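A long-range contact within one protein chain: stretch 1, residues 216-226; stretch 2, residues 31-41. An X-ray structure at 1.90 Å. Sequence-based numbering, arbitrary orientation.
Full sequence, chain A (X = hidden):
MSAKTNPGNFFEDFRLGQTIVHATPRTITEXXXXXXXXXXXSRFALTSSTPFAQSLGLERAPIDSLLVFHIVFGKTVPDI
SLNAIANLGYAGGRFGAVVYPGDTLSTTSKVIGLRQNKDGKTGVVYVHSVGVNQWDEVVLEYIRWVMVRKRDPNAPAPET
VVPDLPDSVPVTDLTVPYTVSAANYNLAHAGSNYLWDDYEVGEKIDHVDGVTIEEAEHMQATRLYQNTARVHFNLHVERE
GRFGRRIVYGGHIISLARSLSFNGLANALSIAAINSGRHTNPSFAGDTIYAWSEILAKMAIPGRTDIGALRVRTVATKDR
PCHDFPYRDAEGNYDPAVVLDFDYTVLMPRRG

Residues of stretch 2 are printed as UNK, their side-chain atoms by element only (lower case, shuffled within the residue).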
# COMPACT_ATOMS: atom_id res chain seq x y z
N ALA A 216 -10.77 -0.72 3.59
CA ALA A 216 -9.50 -1.24 3.09
C ALA A 216 -8.37 -0.50 3.77
O ALA A 216 -7.29 -1.06 3.98
CB ALA A 216 -9.39 -1.08 1.58
N GLU A 217 -8.63 0.76 4.09
CA GLU A 217 -7.61 1.62 4.67
C GLU A 217 -7.21 1.20 6.10
O GLU A 217 -6.03 1.00 6.37
CB GLU A 217 -8.03 3.09 4.60
CG GLU A 217 -7.32 4.07 5.53
CD GLU A 217 -8.22 5.26 5.85
OE1 GLU A 217 -9.10 5.60 5.02
OE2 GLU A 217 -8.08 5.85 6.95
N HIS A 218 -8.19 1.06 6.99
CA HIS A 218 -7.83 0.65 8.37
C HIS A 218 -7.36 -0.79 8.46
O HIS A 218 -6.40 -1.10 9.19
CB HIS A 218 -8.92 1.01 9.36
CG HIS A 218 -10.09 0.10 9.30
ND1 HIS A 218 -10.08 -1.11 9.88
CD2 HIS A 218 -11.34 0.25 8.69
CE1 HIS A 218 -11.27 -1.71 9.66
NE2 HIS A 218 -12.02 -0.88 8.92
N MSE A 219 -7.93 -1.66 7.62
CA MSE A 219 -7.49 -3.09 7.59
C MSE A 219 -6.07 -3.14 7.14
O MSE A 219 -5.25 -3.88 7.71
CB MSE A 219 -8.35 -3.97 6.67
CG MSE A 219 -9.73 -4.13 7.30
SE MSE A 219 -10.79 -5.20 6.02
CE MSE A 219 -9.94 -6.99 6.12
N GLN A 220 -5.74 -2.34 6.12
CA GLN A 220 -4.35 -2.36 5.63
C GLN A 220 -3.31 -1.86 6.66
O GLN A 220 -2.20 -2.41 6.74
CB GLN A 220 -4.22 -1.63 4.28
CG GLN A 220 -2.77 -1.58 3.73
CD GLN A 220 -2.75 -1.16 2.25
OE1 GLN A 220 -3.43 -0.21 1.88
NE2 GLN A 220 -2.00 -1.86 1.42
N ALA A 221 -3.66 -0.81 7.40
CA ALA A 221 -2.79 -0.30 8.46
C ALA A 221 -2.67 -1.38 9.54
O ALA A 221 -1.56 -1.70 9.98
CB ALA A 221 -3.32 1.02 9.04
N THR A 222 -3.79 -1.97 9.91
CA THR A 222 -3.80 -2.99 10.99
C THR A 222 -2.94 -4.22 10.63
O THR A 222 -2.24 -4.77 11.50
CB THR A 222 -5.26 -3.37 11.36
OG1 THR A 222 -6.00 -2.15 11.58
CG2 THR A 222 -5.31 -4.24 12.63
N ARG A 223 -2.98 -4.64 9.35
CA ARG A 223 -2.12 -5.74 8.86
C ARG A 223 -0.65 -5.35 8.81
O ARG A 223 0.24 -6.19 9.06
CB ARG A 223 -2.58 -6.24 7.48
CG ARG A 223 -3.82 -7.13 7.55
CD ARG A 223 -4.45 -7.31 6.18
NE ARG A 223 -5.36 -8.45 6.18
CZ ARG A 223 -6.43 -8.59 5.41
NH1 ARG A 223 -6.77 -7.63 4.54
NH2 ARG A 223 -7.17 -9.69 5.51
N LEU A 224 -0.38 -4.08 8.50
CA LEU A 224 1.00 -3.58 8.48
C LEU A 224 1.60 -3.76 9.89
O LEU A 224 2.78 -4.09 10.04
CB LEU A 224 1.06 -2.11 8.04
CG LEU A 224 2.46 -1.46 8.00
CD1 LEU A 224 3.31 -2.09 6.90
CD2 LEU A 224 2.36 0.04 7.81
N TYR A 225 0.74 -3.56 10.90
CA TYR A 225 1.13 -3.69 12.30
C TYR A 225 1.14 -5.15 12.76
O TYR A 225 1.56 -5.44 13.90
CB TYR A 225 0.21 -2.84 13.21
CG TYR A 225 0.04 -1.41 12.72
CD1 TYR A 225 1.13 -0.70 12.15
CD2 TYR A 225 -1.18 -0.76 12.84
CE1 TYR A 225 0.97 0.60 11.68
CE2 TYR A 225 -1.35 0.54 12.39
CZ TYR A 225 -0.29 1.21 11.81
OH TYR A 225 -0.47 2.48 11.38
N GLN A 226 0.69 -6.06 11.89
CA GLN A 226 0.53 -7.49 12.24
C GLN A 226 -0.31 -7.61 13.54
O GLN A 226 -0.03 -8.39 14.46
CB GLN A 226 1.90 -8.19 12.28
CG GLN A 226 2.50 -8.35 10.87
CD GLN A 226 3.99 -8.63 10.93
OE1 GLN A 226 4.71 -7.94 11.63
NE2 GLN A 226 4.45 -9.67 10.22
N UNK A 31 9.72 0.25 2.86
CA UNK A 31 8.35 -0.09 2.39
C UNK A 31 7.31 0.22 3.44
O UNK A 31 6.16 0.64 3.12
N UNK A 32 7.67 -0.01 4.70
CA UNK A 32 6.76 0.33 5.82
C UNK A 32 6.57 1.84 5.91
O UNK A 32 5.46 2.33 6.11
o UNK A 32 8.49 -2.23 7.42
c UNK A 32 7.29 -0.22 7.15
c UNK A 32 7.39 -1.72 7.14
o UNK A 32 6.36 -2.39 6.83
N UNK A 33 7.67 2.57 5.76
CA UNK A 33 7.60 4.03 5.76
C UNK A 33 6.63 4.57 4.70
O UNK A 33 5.81 5.44 5.00
c UNK A 33 8.98 4.65 5.56
c UNK A 33 9.87 4.31 6.75
c UNK A 33 8.87 6.16 5.34
N UNK A 34 6.73 4.06 3.47
CA UNK A 34 5.91 4.58 2.39
C UNK A 34 4.44 4.23 2.60
O UNK A 34 3.57 5.06 2.36
c UNK A 34 6.40 4.06 1.03
N UNK A 35 4.17 3.00 3.07
CA UNK A 35 2.81 2.59 3.36
C UNK A 35 2.16 3.47 4.42
O UNK A 35 0.99 3.87 4.27
c UNK A 35 2.79 1.11 3.80
c UNK A 35 2.48 0.12 2.69
c UNK A 35 2.79 -1.27 3.20
c UNK A 35 1.02 0.20 2.25
N UNK A 36 2.89 3.72 5.51
CA UNK A 36 2.42 4.59 6.60
C UNK A 36 2.10 6.00 6.06
O UNK A 36 1.03 6.56 6.36
c UNK A 36 2.72 7.35 10.33
o UNK A 36 1.43 7.26 12.36
c UNK A 36 1.69 5.29 11.04
c UNK A 36 3.22 6.70 9.20
c UNK A 36 1.95 6.64 11.24
c UNK A 36 2.97 5.34 8.98
c UNK A 36 3.48 4.64 7.73
c UNK A 36 2.18 4.65 9.91
N UNK A 37 3.00 6.56 5.25
CA UNK A 37 2.70 7.83 4.56
C UNK A 37 1.39 7.76 3.75
O UNK A 37 0.57 8.68 3.79
o UNK A 37 5.01 8.37 4.48
c UNK A 37 3.54 9.60 2.97
c UNK A 37 3.84 8.26 3.67
N UNK A 38 1.18 6.65 3.03
CA UNK A 38 0.06 6.52 2.09
C UNK A 38 -1.25 6.30 2.83
O UNK A 38 -2.34 6.43 2.27
c UNK A 38 0.33 5.36 1.11
o UNK A 38 0.14 4.07 1.72
N UNK A 39 -1.14 5.92 4.10
CA UNK A 39 -2.32 5.60 4.88
C UNK A 39 -2.75 6.80 5.74
O UNK A 39 -3.95 6.97 6.01
c UNK A 39 -1.28 2.01 5.87
c UNK A 39 -3.42 2.57 4.63
c UNK A 39 -2.06 4.35 5.73
c UNK A 39 -1.99 3.02 4.97
N UNK A 40 -1.79 7.64 6.16
CA UNK A 40 -2.17 8.78 7.00
C UNK A 40 -1.87 10.16 6.40
O UNK A 40 -2.43 11.15 6.85
c UNK A 40 -3.22 7.16 9.65
o UNK A 40 -3.03 3.71 10.82
c UNK A 40 -2.67 4.91 10.25
c UNK A 40 -1.96 7.34 9.07
c UNK A 40 -1.41 5.05 9.66
c UNK A 40 -1.58 8.66 8.42
c UNK A 40 -3.57 5.96 10.24
c UNK A 40 -1.07 6.27 9.08
N UNK A 41 -1.00 10.21 5.39
CA UNK A 41 -0.66 11.48 4.76
C UNK A 41 0.17 12.41 5.64
O UNK A 41 0.13 13.62 5.45

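Position 31 has no side-chain atoms and makes no contact with stretch 1, so it is Gly31; its carbonyl O accepts the helical bond from the N of position 35. At position 32 there are two carbons, the second carrying two oxygens, a short carboxylate. One of these oxygens lies 3.1 Å from CD1 of Leu224, close for an oxygen beside a methyl. The residue is Asp32, and its OD1 finds its hydrogen-bonding partner elsewhere in the structure.

Position 33 shows one carbon carrying two more, branched at CB and pointing away from stretch 1: Val33. Position 34 carries a single carbon, out of reach of the other helix, and is Ala34.

Four carbons, forked at the second, occupy position 35. The CA-to-CB bond points toward stretch 1, and the two branch ends approach different residues, one 3.8 Å from CD1 of Leu224 and the other 3.7 Å from NE2 of Gln220. This is Leu35, with CD1 packed on Leu224 and CD2 against the amide of Gln220. Its chi1 of -96° lies between wells.

At position 36 one carbon leads to a six-carbon ring bearing an oxygen. The ring comes within 3.6 Å of OH of Tyr225, which sits at its edge, near the ring plane. It is Tyr36, and the atom approached is CE1; its own hydroxyl is hydrogen-bonded elsewhere in the structure.

Position 37 has one carbon carrying an oxygen and a carbon, which identifies Thr37; it does not reach stretch 1. Position 38, one carbon then one oxygen, is Ser38. Its OG donates to O of Leu35 at 2.7 Å, turning the hydroxyl back onto its own helix.

Position 39 again has four carbons forked at the second. CB points sideways, but the fork comes nearer, one methyl lying 3.5 Å from O of Glu217 and the other 3.8 Å from CA of Ala221. This is Leu39, whose CD2 meets Glu217 while CD1 rests on Ala221; it has the largest area covered by the other stretch.

A second ring of six carbons with an oxygen follows at position 40. That oxygen lies 2.9 Å from OH of Tyr225 and 3.2 Å from CB of Ala221, so the residue is Tyr40. Position 41 has no side chain and a positive phi, which favours glycine; Gly41 is the first residue to leave the helix.

The two helices run nearly antiparallel, at 153°, with axes 10.3 Å apart at their closest. Glu217 therefore faces Leu39 while Leu224 lies near Asp32. Between these ends, Leu35 and Leu39 pack against Leu224 and Ala221, and the small side chain of Ala221 also contacts Tyr40. The apolar packing is joined by a single hydrogen bond across the stretches, in which OH of Tyr40 and OH of Tyr225 meet at 2.9 Å, each near the plane of the other's ring. Together the contacts bury 495 Å², counting both sides.

Stretch 2 (31-41) GDVALYTSLYG
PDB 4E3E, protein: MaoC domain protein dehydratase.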